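Local coordinates for stage III sporulation protein AB (Bacillus subtilis, PDB 6BS9) that is needed for sporulation and is probably part of a secretion-system-like complex, this chain being the helical part studied of the longer protein, at residues T29-Q41 and F50-A64. Numbering follows the deposited sequence.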
ATOM      1  N   THR A  29      -0.067 -17.473   4.917  1.00 48.79           N
ATOM      2  CA  THR A  29       0.344 -17.259   3.573  1.00 48.37           C
ATOM      3  C   THR A  29       1.699 -16.467   3.575  1.00 44.73           C
ATOM      4  O   THR A  29       1.815 -15.442   4.215  1.00 44.29           O
ATOM      5  CB  THR A  29      -0.802 -16.575   2.837  1.00 47.17           C
ATOM      6  OG1 THR A  29      -1.984 -17.356   3.061  1.00 51.61           O
ATOM      7  CG2 THR A  29      -0.558 -16.517   1.382  1.00 46.21           C
ATOM      8  N   PRO A  30       2.723 -16.985   2.883  1.00 43.69           N
ATOM      9  CA  PRO A  30       3.929 -16.144   2.715  1.00 39.42           C
ATOM     10  C   PRO A  30       3.606 -14.814   2.050  1.00 38.53           C
ATOM     11  O   PRO A  30       2.702 -14.706   1.223  1.00 37.01           O
ATOM     12  CB  PRO A  30       4.814 -16.972   1.835  1.00 41.07           C
ATOM     13  CG  PRO A  30       4.345 -18.390   2.036  1.00 41.95           C
ATOM     14  CD  PRO A  30       2.855 -18.292   2.196  1.00 41.38           C
ATOM     15  N   LEU A  31       4.237 -13.771   2.548  1.00 37.13           N
ATOM     16  CA  LEU A  31       3.913 -12.406   2.185  1.00 39.12           C
ATOM     17  C   LEU A  31       4.006 -12.267   0.623  1.00 37.01           C
ATOM     18  O   LEU A  31       3.196 -11.553  -0.019  1.00 37.21           O
ATOM     19  CB  LEU A  31       4.835 -11.440   2.984  1.00 39.23           C
ATOM     20  CG  LEU A  31       4.496  -9.972   3.129  1.00 42.67           C
ATOM     21  CD1 LEU A  31       3.070  -9.809   3.623  1.00 46.69           C
ATOM     22  CD2 LEU A  31       5.436  -9.320   4.134  1.00 45.20           C
ATOM     23  N   HIS A  32       5.010 -12.899   0.049  1.00 33.43           N
ATOM     24  CA  HIS A  32       5.163 -12.811  -1.397  1.00 36.28           C
ATOM     25  C   HIS A  32       3.972 -13.396  -2.157  1.00 37.06           C
ATOM     26  O   HIS A  32       3.486 -12.793  -3.110  1.00 36.88           O
ATOM     27  CB  HIS A  32       6.495 -13.425  -1.853  1.00 38.16           C
ATOM     28  CG  HIS A  32       6.572 -14.916  -1.761  1.00 39.01           C
ATOM     29  ND1 HIS A  32       6.196 -15.753  -2.789  1.00 41.18           N
ATOM     30  CD2 HIS A  32       7.033 -15.714  -0.769  1.00 41.10           C
ATOM     31  CE1 HIS A  32       6.416 -17.009  -2.432  1.00 41.68           C
ATOM     32  NE2 HIS A  32       6.906 -17.012  -1.201  1.00 42.86           N
ATOM     33  N   THR A  33       3.442 -14.518  -1.691  1.00 36.38           N
ATOM     34  CA  THR A  33       2.258 -15.083  -2.280  1.00 35.57           C
ATOM     35  C   THR A  33       1.020 -14.192  -2.030  1.00 34.90           C
ATOM     36  O   THR A  33       0.247 -13.936  -2.921  1.00 37.01           O
ATOM     37  CB  THR A  33       2.055 -16.479  -1.725  1.00 40.13           C
ATOM     38  OG1 THR A  33       3.260 -17.250  -1.965  1.00 40.86           O
ATOM     39  CG2 THR A  33       0.863 -17.185  -2.356  1.00 39.13           C
ATOM     40  N   ALA A  34       0.832 -13.686  -0.822  1.00 34.35           N
ATOM     41  CA  ALA A  34      -0.304 -12.820  -0.526  1.00 32.16           C
ATOM     42  C   ALA A  34      -0.289 -11.588  -1.459  1.00 32.72           C
ATOM     43  O   ALA A  34      -1.295 -11.202  -2.051  1.00 33.96           O
ATOM     44  CB  ALA A  34      -0.245 -12.380   0.907  1.00 32.27           C
ATOM     45  N   SER A  35       0.873 -10.989  -1.633  1.00 31.01           N
ATOM     46  CA  SER A  35       0.979  -9.799  -2.451  1.00 30.32           C
ATOM     47  C   SER A  35       0.696 -10.144  -3.926  1.00 31.59           C
ATOM     48  O   SER A  35       0.043  -9.356  -4.649  1.00 28.85           O
ATOM     49  CB  SER A  35       2.384  -9.187  -2.305  1.00 30.09           C
ATOM     50  OG  SER A  35       2.412  -7.895  -2.824  1.00 28.28           O
ATOM     51  N   GLN A  36       1.182 -11.285  -4.379  1.00 32.67           N
ATOM     52  CA  GLN A  36       0.941 -11.675  -5.762  1.00 35.62           C
ATOM     53  C   GLN A  36      -0.563 -11.926  -5.972  1.00 36.11           C
ATOM     54  O   GLN A  36      -1.104 -11.517  -6.994  1.00 35.67           O
ATOM     55  CB  GLN A  36       1.773 -12.912  -6.171  1.00 40.90           C
ATOM     56  CG  GLN A  36       1.742 -13.240  -7.717  1.00 45.84           C
ATOM     57  CD  GLN A  36       2.254 -12.083  -8.675  1.00 52.61           C
ATOM     58  OE1 GLN A  36       1.557 -11.701  -9.613  1.00 59.75           O
ATOM     59  NE2 GLN A  36       3.461 -11.523  -8.417  1.00 52.82           N
ATOM     60  N   GLN A  37      -1.247 -12.543  -5.003  1.00 36.64           N
ATOM     61  CA  GLN A  37      -2.693 -12.797  -5.115  1.00 37.24           C
ATOM     62  C   GLN A  37      -3.491 -11.500  -5.213  1.00 34.61           C
ATOM     63  O   GLN A  37      -4.424 -11.385  -5.997  1.00 34.96           O
ATOM     64  CB  GLN A  37      -3.243 -13.592  -3.921  1.00 39.47           C
ATOM     65  CG  GLN A  37      -2.771 -15.029  -3.769  1.00 41.93           C
ATOM     66  CD  GLN A  37      -3.145 -15.631  -2.386  1.00 45.00           C
ATOM     67  OE1 GLN A  37      -3.528 -14.937  -1.396  1.00 45.73           O
ATOM     68  NE2 GLN A  37      -3.041 -16.924  -2.317  1.00 47.73           N
ATOM     69  N   ILE A  38      -3.054 -10.495  -4.490  1.00 32.20           N
ATOM     70  CA  ILE A  38      -3.656  -9.193  -4.612  1.00 32.34           C
ATOM     71  C   ILE A  38      -3.351  -8.578  -5.926  1.00 31.64           C
ATOM     72  O   ILE A  38      -4.256  -8.040  -6.589  1.00 32.57           O
ATOM     73  CB  ILE A  38      -3.209  -8.271  -3.446  1.00 34.04           C
ATOM     74  CG1 ILE A  38      -3.856  -8.789  -2.179  1.00 36.83           C
ATOM     75  CG2 ILE A  38      -3.618  -6.830  -3.656  1.00 33.08           C
ATOM     76  CD1 ILE A  38      -3.047  -8.468  -0.937  1.00 40.67           C
ATOM     77  N   ALA A  39      -2.090  -8.605  -6.342  1.00 30.82           N
ATOM     78  CA  ALA A  39      -1.735  -8.052  -7.663  1.00 32.10           C
ATOM     79  C   ALA A  39      -2.653  -8.616  -8.815  1.00 34.35           C
ATOM     80  O   ALA A  39      -3.101  -7.871  -9.649  1.00 34.78           O
ATOM     81  CB  ALA A  39      -0.309  -8.327  -7.986  1.00 31.96           C
ATOM     82  N   LYS A  40      -2.966  -9.908  -8.782  1.00 37.21           N
ATOM     83  CA  LYS A  40      -3.768 -10.549  -9.839  1.00 39.84           C
ATOM     84  C   LYS A  40      -5.181  -9.990  -9.916  1.00 40.45           C
ATOM     85  O   LYS A  40      -5.770  -9.982 -10.953  1.00 38.87           O
ATOM     86  CB  LYS A  40      -3.826 -12.072  -9.655  1.00 43.69           C
ATOM     87  CG  LYS A  40      -2.536 -12.788 -10.005  1.00 45.73           C
ATOM     88  CD  LYS A  40      -2.683 -14.247  -9.734  1.00 51.69           C
ATOM     89  CE  LYS A  40      -1.383 -14.984 -10.044  1.00 58.77           C
ATOM     90  NZ  LYS A  40      -1.598 -16.477 -10.027  1.00 65.42           N
ATOM     91  N   GLN A  41      -5.674  -9.435  -8.822  1.00 42.43           N
ATOM     92  CA  GLN A  41      -7.030  -8.931  -8.762  1.00 40.49           C
ATOM     93  C   GLN A  41      -7.174  -7.419  -9.067  1.00 40.02           C
ATOM     94  O   GLN A  41      -8.015  -6.966  -9.907  1.00 39.04           O
ATOM     95  CB  GLN A  41      -7.627  -9.390  -7.446  1.00 40.64           C
ATOM     96  CG  GLN A  41      -7.905 -10.884  -7.471  1.00 43.27           C
ATOM     97  CD  GLN A  41      -8.353 -11.383  -6.097  1.00 44.82           C
ATOM     98  OE1 GLN A  41      -9.571 -11.472  -5.785  1.00 44.65           O
ATOM     99  NE2 GLN A  41      -7.373 -11.673  -5.251  1.00 45.52           N
ATOM    100  N   PHE A  50       2.043  -4.216  -6.112  1.00 31.94           N
ATOM    101  CA  PHE A  50       1.939  -5.461  -5.388  1.00 31.80           C
ATOM    102  C   PHE A  50       2.660  -6.600  -6.077  1.00 33.32           C
ATOM    103  O   PHE A  50       3.266  -7.434  -5.380  1.00 32.12           O
ATOM    104  CB  PHE A  50       0.463  -5.804  -5.028  1.00 31.96           C
ATOM    105  CG  PHE A  50      -0.090  -4.838  -4.041  1.00 32.44           C
ATOM    106  CD1 PHE A  50       0.228  -4.959  -2.699  1.00 30.06           C
ATOM    107  CD2 PHE A  50      -0.679  -3.651  -4.503  1.00 32.48           C
ATOM    108  CE1 PHE A  50      -0.116  -3.990  -1.818  1.00 31.00           C
ATOM    109  CE2 PHE A  50      -1.086  -2.694  -3.607  1.00 34.24           C
ATOM    110  CZ  PHE A  50      -0.796  -2.856  -2.255  1.00 32.56           C
ATOM    111  N   SER A  51       2.674  -6.598  -7.396  1.00 33.53           N
ATOM    112  CA  SER A  51       3.505  -7.591  -8.117  1.00 36.49           C
ATOM    113  C   SER A  51       5.000  -7.289  -7.991  1.00 36.11           C
ATOM    114  O   SER A  51       5.779  -8.208  -7.778  1.00 37.33           O
ATOM    115  CB  SER A  51       3.090  -7.766  -9.633  1.00 36.08           C
ATOM    116  OG  SER A  51       3.086  -6.566 -10.300  1.00 38.31           O
ATOM    117  N   ALA A  52       5.377  -6.021  -8.078  1.00 34.69           N
ATOM    118  CA  ALA A  52       6.772  -5.646  -7.782  1.00 35.53           C
ATOM    119  C   ALA A  52       7.228  -6.017  -6.375  1.00 36.03           C
ATOM    120  O   ALA A  52       8.339  -6.493  -6.217  1.00 38.19           O
ATOM    121  CB  ALA A  52       6.959  -4.180  -7.985  1.00 33.88           C
ATOM    122  N   PHE A  53       6.363  -5.815  -5.378  1.00 35.18           N
ATOM    123  CA  PHE A  53       6.669  -6.155  -4.002  1.00 34.20           C
ATOM    124  C   PHE A  53       6.877  -7.665  -3.873  1.00 35.21           C
ATOM    125  O   PHE A  53       7.865  -8.105  -3.282  1.00 36.15           O
ATOM    126  CB  PHE A  53       5.511  -5.707  -3.106  1.00 34.64           C
ATOM    127  CG  PHE A  53       5.713  -5.948  -1.627  1.00 33.49           C
ATOM    128  CD1 PHE A  53       6.906  -5.681  -1.004  1.00 34.58           C
ATOM    129  CD2 PHE A  53       4.679  -6.383  -0.840  1.00 35.74           C
ATOM    130  CE1 PHE A  53       7.070  -5.836   0.388  1.00 35.77           C
ATOM    131  CE2 PHE A  53       4.817  -6.532   0.574  1.00 35.77           C
ATOM    132  CZ  PHE A  53       6.028  -6.271   1.188  1.00 35.55           C
ATOM    133  N   SER A  54       5.989  -8.426  -4.497  1.00 36.66           N
ATOM    134  CA  SER A  54       6.088  -9.894  -4.528  1.00 38.13           C
ATOM    135  C   SER A  54       7.377 -10.382  -5.149  1.00 37.40           C
ATOM    136  O   SER A  54       8.097 -11.165  -4.583  1.00 35.69           O
ATOM    137  CB  SER A  54       4.903 -10.471  -5.311  1.00 39.94           C
ATOM    138  OG  SER A  54       4.998 -11.864  -5.405  1.00 40.31           O
ATOM    139  N   ASP A  55       7.723  -9.852  -6.315  1.00 38.28           N
ATOM    140  CA  ASP A  55       9.017 -10.171  -6.904  1.00 39.43           C
ATOM    141  C   ASP A  55      10.188  -9.871  -5.948  1.00 40.51           C
ATOM    142  O   ASP A  55      11.116 -10.619  -5.863  1.00 40.84           O
ATOM    143  CB  ASP A  55       9.227  -9.352  -8.198  1.00 40.75           C
ATOM    144  CG  ASP A  55       8.295  -9.754  -9.295  1.00 42.04           C
ATOM    145  OD1 ASP A  55       7.702 -10.873  -9.220  1.00 46.23           O
ATOM    146  OD2 ASP A  55       8.131  -8.942 -10.248  1.00 45.90           O
ATOM    147  N   GLN A  56      10.177  -8.713  -5.312  1.00 44.93           N
ATOM    148  CA  GLN A  56      11.350  -8.253  -4.553  1.00 47.85           C
ATOM    149  C   GLN A  56      11.514  -9.147  -3.379  1.00 46.42           C
ATOM    150  O   GLN A  56      12.605  -9.510  -3.058  1.00 48.77           O
ATOM    151  CB  GLN A  56      11.208  -6.785  -4.080  1.00 51.44           C
ATOM    152  CG  GLN A  56      11.727  -5.681  -4.994  1.00 58.13           C
ATOM    153  CD  GLN A  56      13.038  -6.036  -5.636  1.00 61.88           C
ATOM    154  OE1 GLN A  56      13.074  -6.420  -6.801  1.00 66.23           O
ATOM    155  NE2 GLN A  56      14.113  -5.934  -4.881  1.00 66.25           N
ATOM    156  N   LEU A  57      10.419  -9.451  -2.711  1.00 47.87           N
ATOM    157  CA  LEU A  57      10.452 -10.371  -1.594  1.00 47.50           C
ATOM    158  C   LEU A  57      10.898 -11.761  -1.966  1.00 51.56           C
ATOM    159  O   LEU A  57      11.754 -12.345  -1.317  1.00 56.36           O
ATOM    160  CB  LEU A  57       9.068 -10.565  -1.042  1.00 46.91           C
ATOM    161  CG  LEU A  57       8.526  -9.450  -0.218  1.00 47.18           C
ATOM    162  CD1 LEU A  57       7.015  -9.563  -0.122  1.00 47.19           C
ATOM    163  CD2 LEU A  57       9.193  -9.435   1.152  1.00 49.21           C
ATOM    164  N   ASP A  58      10.370 -12.279  -3.067  1.00 52.05           N
ATOM    165  CA  ASP A  58      10.585 -13.674  -3.367  1.00 53.52           C
ATOM    166  C   ASP A  58      12.059 -13.967  -3.652  1.00 55.62           C
ATOM    167  O   ASP A  58      12.629 -14.890  -3.080  1.00 57.20           O
ATOM    168  CB  ASP A  58       9.704 -14.131  -4.522  1.00 52.57           C
ATOM    169  CG  ASP A  58       9.467 -15.637  -4.510  1.00 51.13           C
ATOM    170  OD1 ASP A  58       9.284 -16.138  -3.398  1.00 53.22           O
ATOM    171  OD2 ASP A  58       9.484 -16.351  -5.527  1.00 49.14           O
ATOM    172  N   LYS A  59      12.632 -13.149  -4.540  1.00 62.99           N
ATOM    173  CA  LYS A  59      14.004 -13.200  -5.055  1.00 69.04           C
ATOM    174  C   LYS A  59      14.699 -11.977  -4.526  1.00 68.51           C
ATOM    175  O   LYS A  59      14.744 -10.891  -5.123  1.00 73.02           O
ATOM    176  CB  LYS A  59      13.967 -13.310  -6.602  1.00 77.44           C
ATOM    177  CG  LYS A  59      13.956 -14.756  -7.090  1.00 80.02           C
ATOM    178  CD  LYS A  59      13.536 -14.857  -8.545  1.00 82.18           C
ATOM    179  CE  LYS A  59      13.827 -16.256  -9.084  1.00 84.21           C
ATOM    180  NZ  LYS A  59      13.360 -16.397 -10.487  1.00 86.39           N
ATOM    181  N   GLY A  60      15.164 -12.160  -3.307  1.00 70.05           N
ATOM    182  CA  GLY A  60      15.512 -11.054  -2.460  1.00 71.64           C
ATOM    183  C   GLY A  60      16.003 -11.647  -1.133  1.00 73.60           C
ATOM    184  O   GLY A  60      15.450 -12.621  -0.566  1.00 74.30           O
ATOM    185  N   SER A  61      17.128 -11.096  -0.712  1.00 68.79           N
ATOM    186  CA  SER A  61      17.580 -11.184   0.625  1.00 66.14           C
ATOM    187  C   SER A  61      17.122  -9.941   1.413  1.00 58.41           C
ATOM    188  O   SER A  61      17.614  -9.705   2.497  1.00 51.48           O
ATOM    189  CB  SER A  61      19.092 -11.225   0.595  1.00 69.80           C
ATOM    190  OG  SER A  61      19.576  -9.904   0.399  1.00 73.88           O
ATOM    191  N   ASP A  62      16.298  -9.112   0.787  1.00 55.75           N
ATOM    192  CA  ASP A  62      15.785  -7.878   1.351  1.00 53.02           C
ATOM    193  C   ASP A  62      14.814  -8.166   2.473  1.00 49.87           C
ATOM    194  O   ASP A  62      13.981  -9.053   2.344  1.00 49.95           O
ATOM    195  CB  ASP A  62      14.976  -7.124   0.278  1.00 57.47           C
ATOM    196  CG  ASP A  62      15.849  -6.387  -0.808  1.00 62.34           C
ATOM    197  OD1 ASP A  62      17.135  -6.421  -0.754  1.00 61.44           O
ATOM    198  OD2 ASP A  62      15.191  -5.822  -1.771  1.00 62.00           O
ATOM    199  N   SER A  63      14.841  -7.355   3.524  1.00 43.32           N
ATOM    200  CA  SER A  63      13.686  -7.267   4.437  1.00 42.13           C
ATOM    201  C   SER A  63      12.411  -6.826   3.693  1.00 37.48           C
ATOM    202  O   SER A  63      12.458  -6.207   2.669  1.00 34.13           O
ATOM    203  CB  SER A  63      13.939  -6.263   5.561  1.00 43.57           C
ATOM    204  OG  SER A  63      14.029  -4.938   5.028  1.00 47.54           O
ATOM    205  N   ALA A  64      11.269  -7.102   4.271  1.00 38.10           N
ATOM    206  CA  ALA A  64      10.007  -6.675   3.676  1.00 38.53           C
ATOM    207  C   ALA A  64       9.958  -5.157   3.544  1.00 38.80           C
ATOM    208  O   ALA A  64       9.496  -4.633   2.551  1.00 37.89           O
ATOM    209  CB  ALA A  64       8.840  -7.198   4.493  1.00 39.02           C
TER
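Ser35 and Ser54 face each other between helix 31-41 and helix 46-58, and each hydroxyl binds a backbone carbonyl of the opposite helix. Ser35 OG donates to Phe50 O at 2.7 Å and Ser54 OG to His32 O at 2.9 Å. Both oxygens swing anti to their own backbone N (chi1 -166° and 178°), which carries them across the gap. Each carbonyl already accepts its helical N-H, from Ser54 N and Gln36 N respectively, and the hydroxyl arrives from the opposite face of the carbonyl plane, making two bonds per oxygen. Gln36, its chain bent at chi2 (58°), brings NE2 alongside Ser54 and gives Ser54 OG a weak bond from NE2, 3.4 Å. Small side chains allow this closeness: the axes of the two helical segments come within 7.8 Å, nearly antiparallel, and Ala39 CB rests 3.5 Å from Ser51 N. Ser35 OG also lies near the plane of both phenylalanine rings, at the edge of Phe50 and of Phe53, while Ile38 CG2 covers a face of Phe50 toward its rim. At the other end Asp58 OD1 sits over the centre of the His32 ring, 3.1 Å from CE1, so neither ND1 nor NE2 hydrogen-bonds to it. Leu31 CG meets Leu57 CD1 at 4.1 Å, and Leu31 CD2 touches Ala64 CB. The pair forms an antiparallel helical hairpin, joined through the turn before helix 46-58. Leu31, Ile38 and Phe50 also pack on helix 2-26, and Phe53 meets Trp68 of helix 64-75 edge-to-face.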